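PDB 3P8A: uncharacterized protein from Staphylococcus aureus, which is of unknown function but, as a glyoxalase-like protein of the vicinal oxygen chelate family, may act as an enzyme on a small-molecule substrate. Local coordinates for residues K24-H30 with F107-H113; I117-K121 with W149-Y153; L209-D215 with L226-N230. One frame throughout, in Å; residues are numbered along the deposited sequence.

Contact 1: K24-H30 with F107-H113; sequences KFDHIIH and FKNICLH
Strands 24-30 and 107-113 run antiparallel, with 140° between their directions, and a classic beta bulge shifts the register where Asp26 and His27 both face Cys111. At the bulge Cys111 O is gripped twice: Asp26 N donates at 2.8 Å in the carbonyl plane, while His27 N, at 3.3 Å, is tilted out of it. The bulge lets the side chains of these consecutive residues meet: His27 ND1 donates to the anti lone pair of Asp26 OD2 at 2.7 Å, within the imidazole plane, which fixes the ring's rotation. A chi1 of 61° lays this ring across Cys111, whose CB stands over one face, 3.6 Å from the centroid; Tyr69 also stacks on it. The face carrying Ile28, Ile110 and Phe107 is mostly apolar. Ile28 CG1, anti to the backbone N (chi1 -176°), carries CD1 over the centre of the Phe107 ring, 3.7 Å from its centroid, and CG1 itself touches Ile110 CG2 at 3.8 Å. The same CG2 meets the edge of the Phe25 ring at CE1. Next to Phe107 the His30 ring lies obliquely, its ND1 hydrogen-bonded to Tyr268 OH and its NE2 to Arg264 O. These are central strands of a glyoxalase-like fold; a glycerol, probably from the crystallisation liquor, lies about 4 Å from the His27 side chain, consistent with a pocket on the face of His27 and Cys111.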
loop_
_atom_site.group_PDB
_atom_site.type_symbol
_atom_site.label_atom_id
_atom_site.label_comp_id
_atom_site.label_asym_id
_atom_site.label_seq_id
_atom_site.Cartn_x
_atom_site.Cartn_y
_atom_site.Cartn_z
ATOM N N LYS A 24 -3.801 10.677 2.907
ATOM C CA LYS A 24 -2.783 10.774 1.862
ATOM C C LYS A 24 -2.245 9.379 1.599
ATOM O O LYS A 24 -2.324 8.516 2.473
ATOM C CB LYS A 24 -1.628 11.690 2.294
ATOM C CG LYS A 24 -1.997 13.158 2.425
ATOM C CD LYS A 24 -0.812 13.947 2.945
ATOM C CE LYS A 24 -1.036 15.438 2.873
ATOM N NZ LYS A 24 0.139 16.193 3.392
ATOM N N PHE A 25 -1.661 9.163 0.417
ATOM C CA PHE A 25 -1.048 7.878 0.075
ATOM C C PHE A 25 0.211 7.685 0.944
ATOM O O PHE A 25 1.025 8.596 1.037
ATOM C CB PHE A 25 -0.674 7.876 -1.431
ATOM C CG PHE A 25 0.060 6.640 -1.874
ATOM C CD1 PHE A 25 -0.628 5.468 -2.152
ATOM C CD2 PHE A 25 1.444 6.638 -1.989
ATOM C CE1 PHE A 25 0.057 4.319 -2.524
ATOM C CE2 PHE A 25 2.125 5.482 -2.361
ATOM C CZ PHE A 25 1.428 4.339 -2.637
ATOM N N ASP A 26 0.351 6.518 1.603
ATOM C CA ASP A 26 1.551 6.259 2.389
ATOM C C ASP A 26 2.512 5.330 1.679
ATOM O O ASP A 26 3.659 5.694 1.439
ATOM C CB ASP A 26 1.223 5.724 3.790
ATOM C CG ASP A 26 2.404 5.887 4.729
ATOM O OD1 ASP A 26 2.727 7.048 5.082
ATOM O OD2 ASP A 26 3.000 4.859 5.109
ATOM N N HIS A 27 2.067 4.110 1.384
ATOM C CA HIS A 27 2.947 3.158 0.741
ATOM C C HIS A 27 2.175 2.098 -0.021
ATOM O O HIS A 27 0.962 1.986 0.138
ATOM C CB HIS A 27 3.962 2.543 1.756
ATOM C CG HIS A 27 3.366 1.777 2.899
ATOM N ND1 HIS A 27 2.968 2.405 4.064
ATOM C CD2 HIS A 27 3.180 0.446 3.042
ATOM C CE1 HIS A 27 2.567 1.445 4.871
ATOM N NE2 HIS A 27 2.641 0.256 4.283
ATOM N N ILE A 28 2.875 1.397 -0.927
ATOM C CA ILE A 28 2.347 0.279 -1.676
ATOM C C ILE A 28 3.155 -0.942 -1.249
ATOM O O ILE A 28 4.362 -0.835 -1.053
ATOM C CB ILE A 28 2.333 0.506 -3.230
ATOM C CG1 ILE A 28 1.658 -0.674 -3.956
ATOM C CG2 ILE A 28 3.721 0.854 -3.819
ATOM C CD1 ILE A 28 1.120 -0.324 -5.354
ATOM N N ILE A 29 2.499 -2.080 -1.086
ATOM C CA ILE A 29 3.160 -3.317 -0.672
ATOM C C ILE A 29 3.367 -4.218 -1.833
ATOM O O ILE A 29 2.406 -4.577 -2.522
ATOM C CB ILE A 29 2.389 -4.042 0.461
ATOM C CG1 ILE A 29 2.198 -3.113 1.673
ATOM C CG2 ILE A 29 3.090 -5.352 0.889
ATOM C CD1 ILE A 29 0.820 -3.083 2.121
ATOM N N HIS A 30 4.620 -4.651 -2.001
ATOM C CA HIS A 30 5.008 -5.611 -3.015
ATOM C C HIS A 30 5.590 -6.867 -2.334
ATOM O O HIS A 30 6.662 -6.791 -1.722
ATOM C CB HIS A 30 5.992 -4.969 -4.009
ATOM C CG HIS A 30 6.395 -5.843 -5.169
ATOM N ND1 HIS A 30 7.296 -5.393 -6.126
ATOM C CD2 HIS A 30 6.023 -7.110 -5.481
ATOM C CE1 HIS A 30 7.434 -6.391 -6.988
ATOM N NE2 HIS A 30 6.687 -7.450 -6.640
ATOM N N PHE A 107 2.106 -6.731 -6.202
ATOM C CA PHE A 107 1.508 -5.720 -5.347
ATOM C C PHE A 107 0.361 -6.342 -4.561
ATOM O O PHE A 107 -0.476 -7.055 -5.132
ATOM C CB PHE A 107 1.040 -4.519 -6.169
ATOM C CG PHE A 107 2.138 -3.673 -6.759
ATOM C CD1 PHE A 107 3.230 -3.288 -5.988
ATOM C CD2 PHE A 107 2.031 -3.173 -8.054
ATOM C CE1 PHE A 107 4.208 -2.457 -6.510
ATOM C CE2 PHE A 107 2.999 -2.316 -8.575
ATOM C CZ PHE A 107 4.103 -1.988 -7.811
ATOM N N LYS A 108 0.376 -6.152 -3.234
ATOM C CA LYS A 108 -0.641 -6.728 -2.346
ATOM C C LYS A 108 -1.733 -5.736 -1.951
ATOM O O LYS A 108 -2.919 -6.111 -1.884
ATOM C CB LYS A 108 0.002 -7.302 -1.073
ATOM C CG LYS A 108 0.965 -8.487 -1.310
ATOM C CD LYS A 108 0.255 -9.806 -1.694
ATOM C CE LYS A 108 0.406 -10.158 -3.161
ATOM N NZ LYS A 108 -0.578 -11.230 -3.566
ATOM N N ASN A 109 -1.330 -4.495 -1.640
ATOM C CA ASN A 109 -2.250 -3.460 -1.189
ATOM C C ASN A 109 -1.579 -2.109 -1.163
ATOM O O ASN A 109 -0.379 -1.988 -1.424
ATOM C CB ASN A 109 -2.760 -3.788 0.250
ATOM C CG ASN A 109 -4.188 -3.351 0.503
ATOM O OD1 ASN A 109 -4.750 -2.478 -0.187
ATOM N ND2 ASN A 109 -4.807 -3.959 1.476
ATOM N N ILE A 110 -2.371 -1.079 -0.831
ATOM C CA ILE A 110 -1.886 0.287 -0.615
ATOM C C ILE A 110 -2.317 0.673 0.790
ATOM O O ILE A 110 -3.302 0.149 1.325
ATOM C CB ILE A 110 -2.363 1.288 -1.694
ATOM C CG1 ILE A 110 -3.926 1.302 -1.803
ATOM C CG2 ILE A 110 -1.686 0.975 -3.052
ATOM C CD1 ILE A 110 -4.480 2.534 -2.547
ATOM N N CYS A 111 -1.603 1.608 1.362
ATOM C CA CYS A 111 -1.820 2.059 2.709
ATOM C C CYS A 111 -1.948 3.562 2.662
ATOM O O CYS A 111 -1.145 4.238 2.023
ATOM C CB CYS A 111 -0.646 1.615 3.582
ATOM S SG CYS A 111 -0.727 2.174 5.302
ATOM N N LEU A 112 -2.967 4.078 3.349
ATOM C CA LEU A 112 -3.233 5.496 3.391
ATOM C C LEU A 112 -2.896 6.063 4.777
ATOM O O LEU A 112 -3.297 5.514 5.800
ATOM C CB LEU A 112 -4.710 5.782 3.009
ATOM C CG LEU A 112 -5.234 5.223 1.657
ATOM C CD1 LEU A 112 -6.723 5.539 1.482
ATOM C CD2 LEU A 112 -4.440 5.792 0.451
ATOM N N HIS A 113 -2.166 7.174 4.780
ATOM C CA HIS A 113 -1.696 7.901 5.949
ATOM C C HIS A 113 -2.796 8.801 6.582
ATOM O O HIS A 113 -3.481 9.520 5.854
ATOM C CB HIS A 113 -0.482 8.755 5.508
ATOM C CG HIS A 113 -0.082 9.806 6.491
ATOM N ND1 HIS A 113 0.841 9.544 7.479
ATOM C CD2 HIS A 113 -0.524 11.078 6.626
ATOM C CE1 HIS A 113 0.933 10.659 8.192
ATOM N NE2 HIS A 113 0.121 11.607 7.721
#

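Contact 2: I117-K121 with W149-Y153; sequences IEAVK and WQLLY
Lys121 N donates to Ile117 O at 2.9 Å, an alpha-helical i+4 to i bond in the first turn of helix 117-125, and Leu152 CD2 packs against that turn, 3.7 Å from the same nitrogen. Leu152 reaches across from strand 147-155: CG anti to its own N (chi1 180°) points the side chain at the helix, where the two methyls sit crosswise to the helix axis against the start of Lys121. CD2 also meets Val120 CG1 at 3.8 Å, and CD1 lies near the aliphatic start of the Lys121 chain. Lys121 then runs on, extended, to bond through NZ with Gly133 O. The helix fits the crossover of a beta-alpha-beta-beta-beta module (strand 106-113, helix, strands 130-139, 147-155 and 166-170) and packs on one face of the sheet; the axes of segments 117-121 and 149-153 lie 11° apart in direction and 9.5 Å apart at closest. Ile117 and Leu152 lie alongside, pointing opposite ways, and Ile117 CD1 ends 3.7 Å from Leu152 CB. That methyl also touches the strand backbone at Gln150 O, 3.5 Å away. The other branch, Ile117 CG2, leans on the Gln150 amide at NE2 (3.7 Å), while Ile117 N is held by Gln169 OE1 of the adjoining strand.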
loop_
_atom_site.group_PDB
_atom_site.type_symbol
_atom_site.label_atom_id
_atom_site.label_comp_id
_atom_site.label_asym_id
_atom_site.label_seq_id
_atom_site.Cartn_x
_atom_site.Cartn_y
_atom_site.Cartn_z
ATOM N N ILE A 117 -6.112 8.368 13.469
ATOM C CA ILE A 117 -6.688 7.056 13.177
ATOM C C ILE A 117 -8.001 6.765 13.952
ATOM O O ILE A 117 -8.838 6.002 13.459
ATOM C CB ILE A 117 -5.624 5.934 13.285
ATOM C CG1 ILE A 117 -5.970 4.724 12.389
ATOM C CG2 ILE A 117 -5.369 5.535 14.745
ATOM C CD1 ILE A 117 -4.764 3.929 11.904
ATOM N N GLU A 118 -8.167 7.382 15.150
ATOM C CA GLU A 118 -9.370 7.232 15.970
ATOM C C GLU A 118 -10.570 7.930 15.344
ATOM O O GLU A 118 -11.663 7.388 15.414
ATOM C CB GLU A 118 -9.135 7.707 17.418
ATOM C CG GLU A 118 -8.619 6.602 18.328
ATOM C CD GLU A 118 -9.588 5.455 18.548
ATOM O OE1 GLU A 118 -10.712 5.703 19.045
ATOM O OE2 GLU A 118 -9.222 4.304 18.218
ATOM N N ALA A 119 -10.354 9.116 14.730
ATOM C CA ALA A 119 -11.349 9.891 13.984
ATOM C C ALA A 119 -11.755 9.114 12.730
ATOM O O ALA A 119 -12.926 9.146 12.349
ATOM C CB ALA A 119 -10.779 11.237 13.583
ATOM N N VAL A 120 -10.791 8.415 12.092
ATOM C CA VAL A 120 -11.077 7.565 10.942
ATOM C C VAL A 120 -11.939 6.412 11.406
ATOM O O VAL A 120 -12.966 6.161 10.781
ATOM C CB VAL A 120 -9.807 7.106 10.156
ATOM C CG1 VAL A 120 -10.132 5.985 9.177
ATOM C CG2 VAL A 120 -9.203 8.274 9.407
ATOM N N LYS A 121 -11.562 5.745 12.517
ATOM C CA LYS A 121 -12.326 4.631 13.066
ATOM C C LYS A 121 -13.773 5.062 13.403
ATOM O O LYS A 121 -14.715 4.364 13.032
ATOM C CB LYS A 121 -11.615 4.021 14.281
ATOM C CG LYS A 121 -12.383 2.861 14.899
ATOM C CD LYS A 121 -11.739 2.342 16.144
ATOM C CE LYS A 121 -12.547 1.196 16.697
ATOM N NZ LYS A 121 -11.765 0.395 17.669
ATOM N N TRP A 149 3.824 2.419 15.046
ATOM C CA TRP A 149 2.650 2.856 14.304
ATOM C C TRP A 149 1.415 2.046 14.679
ATOM O O TRP A 149 1.520 1.024 15.369
ATOM C CB TRP A 149 2.919 2.830 12.775
ATOM C CG TRP A 149 3.064 1.468 12.169
ATOM C CD1 TRP A 149 2.092 0.755 11.535
ATOM C CD2 TRP A 149 4.252 0.662 12.118
ATOM N NE1 TRP A 149 2.608 -0.419 11.042
ATOM C CE2 TRP A 149 3.934 -0.504 11.386
ATOM C CE3 TRP A 149 5.569 0.822 12.599
ATOM C CZ2 TRP A 149 4.863 -1.530 11.169
ATOM C CZ3 TRP A 149 6.493 -0.185 12.363
ATOM C CH2 TRP A 149 6.140 -1.342 11.652
ATOM N N GLN A 150 0.255 2.514 14.219
ATOM C CA GLN A 150 -1.028 1.838 14.380
ATOM C C GLN A 150 -1.639 1.627 13.010
ATOM O O GLN A 150 -1.537 2.498 12.148
ATOM C CB GLN A 150 -2.021 2.659 15.210
ATOM C CG GLN A 150 -1.571 2.984 16.623
ATOM C CD GLN A 150 -2.513 4.015 17.180
ATOM O OE1 GLN A 150 -2.210 5.213 17.247
ATOM N NE2 GLN A 150 -3.737 3.599 17.449
ATOM N N LEU A 151 -2.303 0.491 12.827
ATOM C CA LEU A 151 -3.016 0.168 11.596
ATOM C C LEU A 151 -4.508 -0.002 11.893
ATOM O O LEU A 151 -4.879 -0.426 12.984
ATOM C CB LEU A 151 -2.473 -1.112 10.946
ATOM C CG LEU A 151 -0.993 -1.107 10.543
ATOM C CD1 LEU A 151 -0.625 -2.406 9.918
ATOM C CD2 LEU A 151 -0.676 0.014 9.569
ATOM N N LEU A 152 -5.358 0.329 10.928
ATOM C CA LEU A 152 -6.805 0.150 11.035
ATOM C C LEU A 152 -7.234 -0.459 9.712
ATOM O O LEU A 152 -6.792 -0.013 8.647
ATOM C CB LEU A 152 -7.514 1.483 11.291
ATOM C CG LEU A 152 -9.053 1.454 11.421
ATOM C CD1 LEU A 152 -9.496 0.883 12.766
ATOM C CD2 LEU A 152 -9.611 2.834 11.208
ATOM N N TYR A 153 -8.017 -1.526 9.787
ATOM C CA TYR A 153 -8.471 -2.237 8.610
ATOM C C TYR A 153 -9.956 -2.153 8.429
ATOM O O TYR A 153 -10.699 -2.137 9.415
ATOM C CB TYR A 153 -8.097 -3.699 8.713
ATOM C CG TYR A 153 -6.604 -3.938 8.758
ATOM C CD1 TYR A 153 -5.856 -4.008 7.588
ATOM C CD2 TYR A 153 -5.957 -4.197 9.961
ATOM C CE1 TYR A 153 -4.487 -4.253 7.616
ATOM C CE2 TYR A 153 -4.591 -4.487 9.998
ATOM C CZ TYR A 153 -3.859 -4.492 8.821
ATOM O OH TYR A 153 -2.534 -4.806 8.826
#

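Contact 3: L209-D215 with L226-N230; sequences LKWFDMD and LILKN
A salt-bridge network over a small apolar layer joins the exit of helix 201-212 to the far end of the hairpin that follows it, at the margin of the second sheet. The polar centre is the ammonium group of Lys229. Its chain runs extended and then bends at the last torsion (chi4 60°), which brings NZ to Asp215 OD1 at 2.8 Å and to the backbone Asp213 O at 2.9 Å. Both oxygens are met from well out of plane: NZ stands 54° out of the Asp215 carboxylate plane and is likewise above the Asp213 carbonyl plane. Asp213 OD2 adds a longer salt bridge to the same nitrogen, 3.5 Å away. Two carboxylates and a carbonyl therefore surround one ammonium group, which would be expected to favour its charged form. Asp213, the first residue past the helix, has positive phi; its carbonyl O and OD2 both face Lys229 NZ.

Asp215 begins the next strand: its N bonds to Ile227 O at 2.8 Å and its O accepts from Ile227 N at 3.0 Å, a single antiparallel hydrogen-bonded pair. Two waters complete the polar side. One donates a hydrogen bond to Phe212 O and accepts one from Lys229 N, while the other donates to Asp215 OD2 and, weakly, to Leu228 O.

Beneath, Met214, a selenomethionine, reaches between two leucines of the opposite segment. Its SE lies 3.9 Å from Leu226 CB, and its CE meets Leu228 CD2 at 3.8 Å. Phe235 of the next strand backs this layer, and Leu209 CD2 touches Leu226 from the helix. Helix 201-212 thus passes through a short turn into edge strand 215-219, consistent with the step from helix to first hairpin in the beta-alpha-beta-beta-beta modules of vicinal oxygen chelate folds.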
loop_
_atom_site.group_PDB
_atom_site.type_symbol
_atom_site.label_atom_id
_atom_site.label_comp_id
_atom_site.label_asym_id
_atom_site.label_seq_id
_atom_site.Cartn_x
_atom_site.Cartn_y
_atom_site.Cartn_z
ATOM N N LEU A 209 -15.214 5.183 -2.813
ATOM C CA LEU A 209 -15.797 6.530 -2.605
ATOM C C LEU A 209 -16.372 6.665 -1.187
ATOM O O LEU A 209 -16.186 7.697 -0.539
ATOM C CB LEU A 209 -16.895 6.831 -3.628
ATOM C CG LEU A 209 -16.445 7.038 -5.063
ATOM C CD1 LEU A 209 -17.619 6.924 -6.008
ATOM C CD2 LEU A 209 -15.712 8.353 -5.236
ATOM N N LYS A 210 -17.002 5.590 -0.702
ATOM C CA LYS A 210 -17.641 5.491 0.598
ATOM C C LYS A 210 -16.610 5.517 1.716
ATOM O O LYS A 210 -16.686 6.383 2.595
ATOM C CB LYS A 210 -18.447 4.194 0.661
ATOM C CG LYS A 210 -19.611 4.215 1.639
ATOM C CD LYS A 210 -20.316 2.862 1.731
ATOM C CE LYS A 210 -21.325 2.580 0.627
ATOM N NZ LYS A 210 -22.618 3.271 0.852
ATOM N N TRP A 211 -15.626 4.596 1.663
ATOM C CA TRP A 211 -14.591 4.441 2.677
ATOM C C TRP A 211 -13.535 5.548 2.720
ATOM O O TRP A 211 -13.100 5.931 3.804
ATOM C CB TRP A 211 -13.887 3.096 2.507
ATOM C CG TRP A 211 -14.771 1.882 2.510
ATOM C CD1 TRP A 211 -15.934 1.707 3.202
ATOM C CD2 TRP A 211 -14.468 0.614 1.908
ATOM N NE1 TRP A 211 -16.406 0.425 3.020
ATOM C CE2 TRP A 211 -15.524 -0.268 2.231
ATOM C CE3 TRP A 211 -13.422 0.152 1.083
ATOM C CZ2 TRP A 211 -15.575 -1.578 1.750
ATOM C CZ3 TRP A 211 -13.466 -1.150 0.618
ATOM C CH2 TRP A 211 -14.530 -2.001 0.946
ATOM N N PHE A 212 -13.105 6.043 1.570
ATOM C CA PHE A 212 -12.002 7.017 1.550
ATOM C C PHE A 212 -12.348 8.442 1.234
ATOM O O PHE A 212 -11.440 9.271 1.101
ATOM C CB PHE A 212 -10.831 6.481 0.695
ATOM C CG PHE A 212 -10.544 5.017 0.936
ATOM C CD1 PHE A 212 -10.143 4.564 2.195
ATOM C CD2 PHE A 212 -10.710 4.085 -0.079
ATOM C CE1 PHE A 212 -9.916 3.208 2.431
ATOM C CE2 PHE A 212 -10.491 2.725 0.157
ATOM C CZ PHE A 212 -10.091 2.294 1.410
ATOM N N ASP A 213 -13.666 8.734 1.067
ATOM C CA ASP A 213 -14.163 10.076 0.780
ATOM C C ASP A 213 -13.454 10.674 -0.448
ATOM O O ASP A 213 -13.042 11.837 -0.453
ATOM C CB ASP A 213 -13.989 10.973 2.036
ATOM C CG ASP A 213 -15.235 11.741 2.390
ATOM O OD1 ASP A 213 -15.855 11.421 3.436
ATOM O OD2 ASP A 213 -15.614 12.642 1.609
HETATM N N MSE A 214 -13.259 9.841 -1.472
HETATM C CA MSE A 214 -12.551 10.229 -2.679
HETATM C C MSE A 214 -13.440 11.014 -3.645
HETATM O O MSE A 214 -14.660 10.997 -3.507
HETATM C CB MSE A 214 -11.987 8.970 -3.368
HETATM C CG MSE A 214 -10.735 8.422 -2.704
HETATM SE SE MSE A 214 -10.148 6.775 -3.590
HETATM C CE MSE A 214 -8.681 6.174 -2.410
ATOM N N ASP A 215 -12.823 11.722 -4.595
ATOM C CA ASP A 215 -13.510 12.478 -5.643
ATOM C C ASP A 215 -13.377 11.679 -6.949
ATOM O O ASP A 215 -12.408 10.933 -7.108
ATOM C CB ASP A 215 -12.887 13.878 -5.822
ATOM C CG ASP A 215 -13.123 14.888 -4.689
ATOM O OD1 ASP A 215 -14.235 14.891 -4.110
ATOM O OD2 ASP A 215 -12.221 15.710 -4.430
ATOM N N LEU A 226 -10.012 7.914 -9.642
ATOM C CA LEU A 226 -10.397 8.460 -8.338
ATOM C C LEU A 226 -9.220 9.245 -7.741
ATOM O O LEU A 226 -8.077 9.013 -8.113
ATOM C CB LEU A 226 -10.834 7.322 -7.411
ATOM C CG LEU A 226 -12.043 6.485 -7.859
ATOM C CD1 LEU A 226 -12.367 5.413 -6.837
ATOM C CD2 LEU A 226 -13.255 7.347 -8.117
ATOM N N ILE A 227 -9.504 10.210 -6.857
ATOM C CA ILE A 227 -8.462 10.983 -6.199
ATOM C C ILE A 227 -8.856 11.226 -4.742
ATOM O O ILE A 227 -10.035 11.429 -4.454
ATOM C CB ILE A 227 -8.104 12.300 -6.973
ATOM C CG1 ILE A 227 -6.705 12.843 -6.559
ATOM C CG2 ILE A 227 -9.225 13.379 -6.876
ATOM C CD1 ILE A 227 -6.088 14.063 -7.434
ATOM N N LEU A 228 -7.873 11.221 -3.823
ATOM C CA LEU A 228 -8.144 11.556 -2.426
ATOM C C LEU A 228 -8.277 13.074 -2.378
ATOM O O LEU A 228 -7.655 13.766 -3.180
ATOM C CB LEU A 228 -6.992 11.113 -1.532
ATOM C CG LEU A 228 -6.856 9.637 -1.267
ATOM C CD1 LEU A 228 -5.427 9.306 -0.874
ATOM C CD2 LEU A 228 -7.831 9.176 -0.189
ATOM N N LYS A 229 -9.086 13.603 -1.457
ATOM C CA LYS A 229 -9.283 15.059 -1.350
ATOM C C LYS A 229 -8.009 15.836 -0.998
ATOM O O LYS A 229 -7.877 17.002 -1.395
ATOM C CB LYS A 229 -10.389 15.381 -0.330
ATOM C CG LYS A 229 -11.775 15.233 -0.921
ATOM C CD LYS A 229 -12.851 15.110 0.153
ATOM C CE LYS A 229 -14.235 15.186 -0.441
ATOM N NZ LYS A 229 -14.502 14.105 -1.426
ATOM N N ASN A 230 -7.072 15.183 -0.274
ATOM C CA ASN A 230 -5.851 15.816 0.236
ATOM C C ASN A 230 -4.547 15.253 -0.298
ATOM O O ASN A 230 -3.505 15.376 0.352
ATOM C CB ASN A 230 -5.880 15.807 1.779
ATOM C CG ASN A 230 -7.139 16.432 2.331
ATOM O OD1 ASN A 230 -7.308 17.650 2.297
ATOM N ND2 ASN A 230 -8.102 15.602 2.714
HETATM O O HOH W 1 -10.233 11.751 0.796
HETATM O O HOH W 2 -9.606 16.100 -4.691
#

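How the contacts relate
Contact 1 lies at the heart of the chain and contact 2 is also buried, whereas contact 3 is partly open to solvent. Contacts 1 and 2 serve the same eight-stranded sheet: strand 106-113 leads straight into helix 117-125, so one pairs central strands and the other lays that helix on strand 147-155, nearer the sheet's edge, without further touch. Contact 3 belongs to the second sheet, yet it meets contact 1 where Leu112 packs on Phe212 and Leu228. Chemistry follows position. Contact 1 combines a backbone ladder, apolar packing and a histidine-carboxylate pair, contact 2 has no hydrogen bond across its segments, and contact 3 adds charges and waters to its apolar layer.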